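Local coordinates for protein agmatinase (PDB 4DZ4) that probably hydrolyses agmatine to putrescine and urea, as a manganese-dependent hydrolase of the arginase family with two metal ions per subunit, at residues C249-F254 against A263-S268; S197-R203 against I212-A217; A14-V20 against S34-Y40. All blocks are in the same frame, centred on the assembly; numbering follows the deposited sequence.

Interaction 1 (C249-F254 against A263-S268)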
loop_
_atom_site.group_PDB
_atom_site.type_symbol
_atom_site.label_atom_id
_atom_site.label_comp_id
_atom_site.label_asym_id
_atom_site.label_seq_id
_atom_site.Cartn_x
_atom_site.Cartn_y
_atom_site.Cartn_z
ATOM N N CYS B 249 21.590 5.237 -3.685
ATOM C CA CYS B 249 22.243 5.944 -4.818
ATOM C C CYS B 249 21.138 6.324 -5.862
ATOM O O CYS B 249 21.133 7.427 -6.415
ATOM C CB CYS B 249 23.263 5.007 -5.477
ATOM S SG CYS B 249 24.107 5.802 -6.863
ATOM N N LEU B 250 20.194 5.411 -6.071
ATOM C CA LEU B 250 19.119 5.639 -7.023
ATOM C C LEU B 250 18.142 6.661 -6.442
ATOM O O LEU B 250 17.953 6.725 -5.220
ATOM C CB LEU B 250 18.370 4.320 -7.326
ATOM C CG LEU B 250 19.277 3.202 -7.837
ATOM C CD1 LEU B 250 18.458 1.952 -8.178
ATOM C CD2 LEU B 250 20.080 3.650 -9.053
ATOM N N ASP B 251 17.556 7.465 -7.320
ATOM C CA ASP B 251 16.503 8.372 -6.901
ATOM C C ASP B 251 15.398 7.593 -6.198
ATOM O O ASP B 251 15.126 6.467 -6.578
ATOM C CB ASP B 251 15.926 9.137 -8.093
ATOM C CG ASP B 251 15.082 10.327 -7.625
ATOM O OD1 ASP B 251 15.643 11.404 -7.327
ATOM O OD2 ASP B 251 13.866 10.125 -7.459
ATOM N N PRO B 252 14.748 8.203 -5.196
ATOM C CA PRO B 252 13.575 7.547 -4.564
ATOM C C PRO B 252 12.488 7.082 -5.534
ATOM O O PRO B 252 11.736 6.157 -5.201
ATOM C CB PRO B 252 13.055 8.630 -3.600
ATOM C CG PRO B 252 14.341 9.379 -3.176
ATOM C CD PRO B 252 15.174 9.417 -4.460
ATOM N N ALA B 253 12.398 7.672 -6.725
ATOM C CA ALA B 253 11.429 7.175 -7.712
ATOM C C ALA B 253 11.723 5.732 -8.125
ATOM O O ALA B 253 10.784 4.930 -8.352
ATOM C CB ALA B 253 11.395 8.072 -8.947
ATOM N N PHE B 254 13.023 5.412 -8.228
ATOM C CA PHE B 254 13.470 4.099 -8.650
ATOM C C PHE B 254 13.716 3.200 -7.446
ATOM O O PHE B 254 13.618 1.966 -7.570
ATOM C CB PHE B 254 14.786 4.224 -9.432
ATOM C CG PHE B 254 14.667 5.086 -10.646
ATOM C CD1 PHE B 254 14.286 4.534 -11.879
ATOM C CD2 PHE B 254 14.926 6.456 -10.563
ATOM C CE1 PHE B 254 14.155 5.347 -12.997
ATOM C CE2 PHE B 254 14.766 7.273 -11.674
ATOM C CZ PHE B 254 14.395 6.718 -12.893
ATOM N N ALA B 263 16.209 12.994 -2.497
ATOM C CA ALA B 263 15.790 13.360 -3.862
ATOM C C ALA B 263 16.996 13.701 -4.760
ATOM O O ALA B 263 18.031 14.174 -4.261
ATOM C CB ALA B 263 14.890 14.583 -3.779
ATOM N N GLY B 264 16.818 13.509 -6.069
ATOM C CA GLY B 264 17.800 13.952 -7.095
ATOM C C GLY B 264 18.810 12.890 -7.523
ATOM O O GLY B 264 19.910 13.226 -7.987
ATOM N N GLY B 265 18.494 11.622 -7.340
ATOM C CA GLY B 265 19.490 10.558 -7.556
ATOM C C GLY B 265 19.529 10.013 -8.985
ATOM O O GLY B 265 18.978 10.599 -9.923
ATOM N N LEU B 266 20.212 8.888 -9.126
ATOM C CA LEU B 266 20.394 8.210 -10.399
ATOM C C LEU B 266 19.200 7.373 -10.807
ATOM O O LEU B 266 18.461 6.874 -9.967
ATOM C CB LEU B 266 21.628 7.301 -10.314
ATOM C CG LEU B 266 23.003 7.924 -10.599
ATOM C CD1 LEU B 266 23.353 9.137 -9.800
ATOM C CD2 LEU B 266 24.105 6.880 -10.457
ATOM N N SER B 267 19.014 7.198 -12.115
ATOM C CA SER B 267 18.089 6.185 -12.599
ATOM C C SER B 267 18.745 4.785 -12.539
ATOM O O SER B 267 19.968 4.686 -12.503
ATOM C CB SER B 267 17.667 6.485 -14.040
ATOM O OG SER B 267 18.776 6.405 -14.937
ATOM N N SER B 268 17.940 3.719 -12.549
ATOM C CA SER B 268 18.545 2.385 -12.645
ATOM C C SER B 268 19.295 2.247 -13.992
ATOM O O SER B 268 20.321 1.556 -14.048
ATOM C CB SER B 268 17.516 1.267 -12.434
ATOM O OG SER B 268 16.458 1.445 -13.350
#

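Interaction 2 (S197-R203 against I212-A217)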
loop_
_atom_site.group_PDB
_atom_site.type_symbol
_atom_site.label_atom_id
_atom_site.label_comp_id
_atom_site.label_asym_id
_atom_site.label_seq_id
_atom_site.Cartn_x
_atom_site.Cartn_y
_atom_site.Cartn_z
ATOM N N SER B 197 40.029 5.752 -4.375
ATOM C CA SER B 197 38.647 5.349 -4.108
ATOM C C SER B 197 37.715 6.404 -4.658
ATOM O O SER B 197 38.115 7.537 -4.884
ATOM C CB SER B 197 38.412 5.213 -2.597
ATOM O OG SER B 197 39.113 4.070 -2.105
ATOM N N VAL B 198 36.463 6.032 -4.847
ATOM C CA VAL B 198 35.528 6.944 -5.512
ATOM C C VAL B 198 34.112 6.714 -5.016
ATOM O O VAL B 198 33.675 5.559 -4.817
ATOM C CB VAL B 198 35.628 6.819 -7.062
ATOM C CG1 VAL B 198 35.321 5.387 -7.533
ATOM C CG2 VAL B 198 34.727 7.852 -7.753
ATOM N N GLN B 199 33.390 7.822 -4.840
ATOM C CA GLN B 199 32.019 7.785 -4.351
ATOM C C GLN B 199 31.139 8.404 -5.435
ATOM O O GLN B 199 31.435 9.485 -5.920
ATOM C CB GLN B 199 31.934 8.531 -3.028
ATOM C CG GLN B 199 32.767 7.843 -1.935
ATOM C CD GLN B 199 32.742 8.560 -0.599
ATOM O OE1 GLN B 199 32.986 9.771 -0.509
ATOM N NE2 GLN B 199 32.413 7.812 0.464
ATOM N N VAL B 200 30.085 7.692 -5.809
ATOM C CA VAL B 200 29.301 8.002 -7.016
ATOM C C VAL B 200 27.816 8.176 -6.651
ATOM O O VAL B 200 27.210 7.290 -6.032
ATOM C CB VAL B 200 29.403 6.864 -8.052
ATOM C CG1 VAL B 200 28.641 7.249 -9.325
ATOM C CG2 VAL B 200 30.872 6.570 -8.410
ATOM N N GLY B 201 27.237 9.311 -7.044
ATOM C CA GLY B 201 25.827 9.612 -6.776
ATOM C C GLY B 201 25.613 10.431 -5.499
ATOM O O GLY B 201 24.468 10.727 -5.115
ATOM N N ILE B 202 26.716 10.807 -4.855
ATOM C CA ILE B 202 26.696 11.613 -3.616
ATOM C C ILE B 202 25.822 12.853 -3.749
ATOM O O ILE B 202 25.872 13.566 -4.745
ATOM C CB ILE B 202 28.118 12.014 -3.155
ATOM C CG1 ILE B 202 28.974 10.759 -2.863
ATOM C CG2 ILE B 202 28.028 12.968 -1.940
ATOM C CD1 ILE B 202 28.486 9.917 -1.663
ATOM N N ARG B 203 25.008 13.107 -2.735
ATOM C CA ARG B 203 24.177 14.309 -2.736
ATOM C C ARG B 203 23.814 14.696 -1.305
ATOM O O ARG B 203 22.732 15.266 -1.046
ATOM C CB ARG B 203 22.944 14.130 -3.627
ATOM C CG ARG B 203 22.128 12.876 -3.377
ATOM C CD ARG B 203 21.093 12.719 -4.490
ATOM N NE ARG B 203 20.157 11.593 -4.284
ATOM C CZ ARG B 203 20.397 10.301 -4.534
ATOM N NH1 ARG B 203 19.413 9.415 -4.352
ATOM N NH2 ARG B 203 21.580 9.874 -4.985
ATOM N N ILE B 212 38.598 11.367 -0.456
ATOM C CA ILE B 212 38.004 10.395 -1.390
ATOM C C ILE B 212 37.464 11.171 -2.610
ATOM O O ILE B 212 36.882 12.243 -2.441
ATOM C CB ILE B 212 36.873 9.554 -0.738
ATOM C CG1 ILE B 212 37.403 8.812 0.514
ATOM C CG2 ILE B 212 36.322 8.536 -1.739
ATOM C CD1 ILE B 212 36.359 8.061 1.327
ATOM N N ASN B 213 37.683 10.649 -3.819
ATOM C CA ASN B 213 37.128 11.274 -5.035
ATOM C C ASN B 213 35.607 11.172 -5.033
ATOM O O ASN B 213 35.067 10.095 -4.797
ATOM C CB ASN B 213 37.682 10.602 -6.268
ATOM C CG ASN B 213 39.186 10.679 -6.312
ATOM O OD1 ASN B 213 39.742 11.741 -6.568
ATOM N ND2 ASN B 213 39.855 9.567 -6.033
ATOM N N VAL B 214 34.921 12.296 -5.290
ATOM C CA VAL B 214 33.440 12.319 -5.242
ATOM C C VAL B 214 32.914 12.738 -6.612
ATOM O O VAL B 214 33.318 13.787 -7.142
ATOM C CB VAL B 214 32.916 13.299 -4.162
ATOM C CG1 VAL B 214 31.394 13.467 -4.229
ATOM C CG2 VAL B 214 33.319 12.820 -2.757
ATOM N N LEU B 215 32.040 11.909 -7.179
ATOM C CA LEU B 215 31.332 12.223 -8.413
ATOM C C LEU B 215 29.870 12.346 -7.964
ATOM O O LEU B 215 29.182 11.337 -7.810
ATOM C CB LEU B 215 31.524 11.130 -9.468
ATOM C CG LEU B 215 32.969 10.733 -9.816
ATOM C CD1 LEU B 215 33.025 9.615 -10.861
ATOM C CD2 LEU B 215 33.731 11.981 -10.304
ATOM N N ASP B 216 29.427 13.579 -7.704
ATOM C CA ASP B 216 28.111 13.728 -7.095
ATOM C C ASP B 216 26.986 13.437 -8.092
ATOM O O ASP B 216 27.237 13.277 -9.299
ATOM C CB ASP B 216 27.970 15.059 -6.307
ATOM C CG ASP B 216 27.938 16.311 -7.179
ATOM O OD1 ASP B 216 27.862 16.253 -8.433
ATOM O OD2 ASP B 216 27.997 17.410 -6.564
ATOM N N ALA B 217 25.760 13.273 -7.585
ATOM C CA ALA B 217 24.635 13.016 -8.475
ATOM C C ALA B 217 24.572 14.026 -9.640
ATOM O O ALA B 217 24.413 13.626 -10.793
ATOM C CB ALA B 217 23.317 12.998 -7.693
#

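Interaction 3 (A14-V20 against S34-Y40)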
loop_
_atom_site.group_PDB
_atom_site.type_symbol
_atom_site.label_atom_id
_atom_site.label_comp_id
_atom_site.label_asym_id
_atom_site.label_seq_id
_atom_site.Cartn_x
_atom_site.Cartn_y
_atom_site.Cartn_z
ATOM N N ALA B 14 17.252 -24.787 -6.925
ATOM C CA ALA B 14 18.094 -24.394 -5.798
ATOM C C ALA B 14 18.342 -25.528 -4.792
ATOM O O ALA B 14 19.355 -25.534 -4.072
ATOM C CB ALA B 14 17.471 -23.179 -5.098
ATOM N N ILE B 15 17.427 -26.493 -4.740
ATOM C CA ILE B 15 17.520 -27.584 -3.782
ATOM C C ILE B 15 17.683 -28.952 -4.458
ATOM O O ILE B 15 17.893 -29.942 -3.772
ATOM C CB ILE B 15 16.325 -27.593 -2.767
ATOM C CG1 ILE B 15 14.960 -27.843 -3.462
ATOM C CG2 ILE B 15 16.358 -26.300 -1.922
ATOM C CD1 ILE B 15 13.791 -28.189 -2.524
ATOM N N ARG B 16 17.567 -28.991 -5.788
ATOM C CA ARG B 16 17.569 -30.245 -6.552
ATOM C C ARG B 16 18.812 -30.434 -7.439
ATOM O O ARG B 16 19.242 -31.578 -7.689
ATOM C CB ARG B 16 16.310 -30.357 -7.429
ATOM C CG ARG B 16 14.988 -30.461 -6.668
ATOM C CD ARG B 16 13.813 -30.416 -7.649
ATOM N NE ARG B 16 13.733 -31.639 -8.448
ATOM C CZ ARG B 16 13.045 -31.781 -9.588
ATOM N NH1 ARG B 16 12.364 -30.760 -10.108
ATOM N NH2 ARG B 16 13.021 -32.963 -10.210
ATOM N N ARG B 17 19.383 -29.351 -7.954
ATOM C CA ARG B 17 20.550 -29.489 -8.851
ATOM C C ARG B 17 21.753 -30.147 -8.170
ATOM O O ARG B 17 22.226 -29.698 -7.135
ATOM C CB ARG B 17 20.980 -28.131 -9.434
ATOM C CG ARG B 17 20.249 -27.724 -10.702
ATOM C CD ARG B 17 20.948 -26.551 -11.391
ATOM N NE ARG B 17 21.201 -25.555 -10.376
ATOM C CZ ARG B 17 20.372 -24.581 -10.041
ATOM N NH1 ARG B 17 19.210 -24.398 -10.674
ATOM N NH2 ARG B 17 20.714 -23.792 -9.040
ATOM N N PRO B 18 22.286 -31.205 -8.785
ATOM C CA PRO B 18 23.412 -31.918 -8.197
ATOM C C PRO B 18 24.756 -31.182 -8.329
ATOM O O PRO B 18 25.669 -31.488 -7.577
ATOM C CB PRO B 18 23.467 -33.222 -9.008
ATOM C CG PRO B 18 22.811 -32.883 -10.312
ATOM C CD PRO B 18 21.742 -31.876 -9.981
ATOM N N SER B 19 24.884 -30.268 -9.289
ATOM C CA SER B 19 26.138 -29.546 -9.562
ATOM C C SER B 19 25.940 -28.065 -9.284
ATOM O O SER B 19 24.811 -27.576 -9.348
ATOM C CB SER B 19 26.545 -29.734 -11.031
ATOM O OG SER B 19 27.474 -28.759 -11.504
ATOM N N VAL B 20 27.051 -27.375 -9.001
ATOM C CA VAL B 20 27.033 -25.907 -8.832
ATOM C C VAL B 20 26.815 -25.155 -10.140
ATOM O O VAL B 20 26.407 -23.995 -10.109
ATOM C CB VAL B 20 28.329 -25.370 -8.150
ATOM C CG1 VAL B 20 28.387 -25.830 -6.695
ATOM C CG2 VAL B 20 29.586 -25.743 -8.921
ATOM N N SER B 34 16.108 -18.899 -3.701
ATOM C CA SER B 34 17.506 -18.480 -3.472
ATOM C C SER B 34 17.869 -17.410 -4.504
ATOM O O SER B 34 17.122 -17.187 -5.464
ATOM C CB SER B 34 18.445 -19.674 -3.637
ATOM O OG SER B 34 18.329 -20.120 -4.980
ATOM N N PHE B 35 18.989 -16.723 -4.311
ATOM C CA PHE B 35 19.324 -15.665 -5.238
ATOM C C PHE B 35 19.593 -16.209 -6.640
ATOM O O PHE B 35 20.467 -17.042 -6.827
ATOM C CB PHE B 35 20.516 -14.806 -4.786
ATOM C CG PHE B 35 20.781 -13.678 -5.737
ATOM C CD1 PHE B 35 19.987 -12.517 -5.692
ATOM C CD2 PHE B 35 21.747 -13.810 -6.743
ATOM C CE1 PHE B 35 20.193 -11.502 -6.622
ATOM C CE2 PHE B 35 21.964 -12.798 -7.670
ATOM C CZ PHE B 35 21.179 -11.641 -7.617
ATOM N N MET B 36 18.832 -15.727 -7.614
ATOM C CA MET B 36 18.898 -16.210 -9.007
ATOM C C MET B 36 18.857 -17.735 -9.072
ATOM O O MET B 36 19.471 -18.363 -9.953
ATOM C CB MET B 36 20.107 -15.608 -9.776
ATOM C CG MET B 36 19.813 -14.180 -10.213
ATOM S SD MET B 36 21.153 -13.437 -11.124
ATOM C CE MET B 36 20.850 -14.144 -12.749
ATOM N N ARG B 37 18.101 -18.328 -8.148
ATOM C CA ARG B 37 17.883 -19.792 -8.089
ATOM C C ARG B 37 19.130 -20.632 -7.880
ATOM O O ARG B 37 19.088 -21.832 -8.129
ATOM C CB ARG B 37 17.152 -20.332 -9.346
ATOM C CG ARG B 37 15.949 -19.500 -9.790
ATOM C CD ARG B 37 14.844 -19.490 -8.744
ATOM N NE ARG B 37 13.628 -18.991 -9.393
ATOM C CZ ARG B 37 12.402 -19.114 -8.898
ATOM N NH1 ARG B 37 12.208 -19.674 -7.711
ATOM N NH2 ARG B 37 11.363 -18.679 -9.608
ATOM N N ARG B 38 20.231 -20.012 -7.470
ATOM C CA ARG B 38 21.476 -20.735 -7.282
ATOM C C ARG B 38 21.396 -21.762 -6.138
ATOM O O ARG B 38 20.557 -21.658 -5.220
ATOM C CB ARG B 38 22.663 -19.761 -7.110
ATOM C CG ARG B 38 22.962 -18.882 -8.328
ATOM C CD ARG B 38 22.566 -19.522 -9.675
ATOM N NE ARG B 38 23.282 -20.743 -9.957
ATOM C CZ ARG B 38 22.887 -21.660 -10.845
ATOM N NH1 ARG B 38 23.626 -22.721 -11.004
ATOM N NH2 ARG B 38 21.741 -21.537 -11.533
ATOM N N ASN B 39 22.241 -22.792 -6.212
ATOM C CA ASN B 39 22.175 -23.841 -5.190
ATOM C C ASN B 39 22.293 -23.264 -3.785
ATOM O O ASN B 39 23.227 -22.509 -3.503
ATOM C CB ASN B 39 23.316 -24.835 -5.348
ATOM C CG ASN B 39 23.216 -25.650 -6.621
ATOM O OD1 ASN B 39 22.373 -25.413 -7.473
ATOM N ND2 ASN B 39 24.089 -26.645 -6.741
ATOM N N TYR B 40 21.359 -23.638 -2.911
ATOM C CA TYR B 40 21.521 -23.406 -1.472
ATOM C C TYR B 40 22.485 -24.418 -0.879
ATOM O O TYR B 40 22.193 -25.626 -0.837
ATOM C CB TYR B 40 20.179 -23.582 -0.758
ATOM C CG TYR B 40 19.338 -22.336 -0.576
ATOM C CD1 TYR B 40 19.907 -21.100 -0.204
ATOM C CD2 TYR B 40 17.949 -22.411 -0.705
ATOM C CE1 TYR B 40 19.103 -19.978 -0.026
ATOM C CE2 TYR B 40 17.133 -21.294 -0.482
ATOM C CZ TYR B 40 17.715 -20.101 -0.144
ATOM O OH TYR B 40 16.905 -19.016 0.066
HETATM O O HOH W 1 21.803 -27.452 -3.008
HETATM O O HOH W 2 26.501 -21.522 -10.801
HETATM O O HOH W 3 24.577 -23.012 -7.960
#

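Interaction 1 (C249-F254 against A263-S268)
The carboxylate of Asp251 reaches across to the backbone of Gly264 and Gly265, while the ring of Phe254 lies against Ser267 further along the same loop. With CG anti to the backbone N (chi1 -166°), Asp251 sends OD1 to two successive amides: Gly265 N, 2.9 Å from OD1, meets its anti lone pair, and Gly264 N, 2.7 Å from OD1, comes nearly along the C-O axis through a more bent bond. The other oxygen, OD2, accepts from Ala253 N at 3.0 Å, an Asx turn. The carboxylate is thus gripped by three N-H groups, two on the facing segment and one on its own. The Phe254 ring is covered on one face by Ser267, whose CA sits 3.7 Å from the ring centroid and only 13° off its normal, a CH-pi contact; Ser268 N lies over the same face, toward the rim. Between these two groups the backbones form a single bridge, Leu266 N to Cys249 O at 3.2 Å and Asp251 N to Leu266 O at 2.9 Å. Gly265, with no side chain, lies close against Asp251, its CA 3.7 Å from Cys249 O. On the side of Cys249, SG meets Leu266 CD2 at 3.8 Å. The loop follows strand 240-246 and the manganese ligands Asp246 and Asp248, and Ser267 N-caps helix 268-276. Three N-H donors around a buried carboxylate would probably stabilise its negative charge, and they fix the rotation of the group, tying the loop just past the metal ligands to the approach to the helix.

Interaction 2 (S197-R203 against I212-A217)
Gln199 and Ile212 meet beside the sheet: Gln199 rises from one face, CG anti to its carbonyl carbon (chi1 -64°), and runs extended beyond it, while Ile212, just before strand 213-216, turns CG2 anti to its backbone N and lays that methyl 3.6 Å from Gln199 CG. The two side chains cross at about a right angle. They belong to a parallel pair at the edge of the arginase-fold sheet, where strand 213-216 is outermost within the chain and strand 198-200 runs beside it at 12°, axes 4.7 Å apart. Gln199 N donates to Asn213 O, and its carbonyl receives Leu215 N in an almost straight bond (176° at the hydrogen); Gly201 N continues the pattern to Leu215 O. On the face of Val198, Val200 and Leu215, Val198 CG2 packs on Leu215 CG at 4.0 Å, and helix 225-236 covers this side through Ile232 and Ile235. Beyond the Gln199 contact NE2 goes on to His161 ND1 of the neighbouring strand. At the start of the pair, Asn213 adds a side-chain grip, ND2 to Ser197 O at 2.9 Å, with that oxygen close to the amide plane. Past the corner at Gly201, Ile202 O accepts Ala217 N at 2.9 Å. Asp216 caps the following helix through OD1 to Trp219 N, while its OD2 is held by Tyr86 OH of a second subunit. Arg203 CD rests on Ala217 CB at 3.9 Å.

Interaction 3 (A14-V20 against S34-Y40)
The N-terminal arm, with its short, weakly bonded helix 13-16, is fastened here to the turn that leads into the short, weakly bonded strand 39-40. Arg17 makes two of the bonds through a single nitrogen. Its chain bends at chi3 (-48°), and NH2 then donates to Arg37 O at 2.7 Å, nearly in the guanidinium plane, and to Asn39 OD1 at 2.8 Å, which is tilted from that plane. The amide of Asn39 spans the arm, since ND2 reaches Ser19 O at 2.9 Å from above the carbonyl plane. Strand 39-40 is an outermost strand of the parallel sheet within this chain, beside strand 98-103, and Tyr40 N bonds Ala14 O at 3.0 Å. Over one face of the Arg17 guanidinium lies that of Arg38, planes 10° apart and centres 3.9 Å apart. Such stacked cations would repel, but carbonyls at their edges probably offset this: Arg37 O for Arg17, and Val20 O for Arg38 NH1 at 3.2 Å. Arg38 NH1 also bonds Gly22 O. One water joins Val20 O to Asn39 N. Ala14 CB sits against Ser34 OG, which donates its proton to Arg38 O at 2.7 Å.

Interactions 1 and 2 lie on the same side of the chain's centre, near the manganese ions, and touch through Arg203, whose NH2 reaches Cys249 O; both contact a second subunit. Interaction 3 is opposite interaction 2, centres about 36 Å apart, and away from the metal site. All three are mainly buried, interaction 3 with the largest share of partly exposed residues. Interactions 2 and 3 share a sheet, at its two outermost strands within the chain. Their chemistry differs: interaction 2 pairs by parallel backbone bonds and apolar contacts, interaction 1 by a carboxylate holding loop amides, one backbone bridge and a ring face, interaction 3 by stacked arginines and an asparagine bonding each other and backbone carbonyls, with water between.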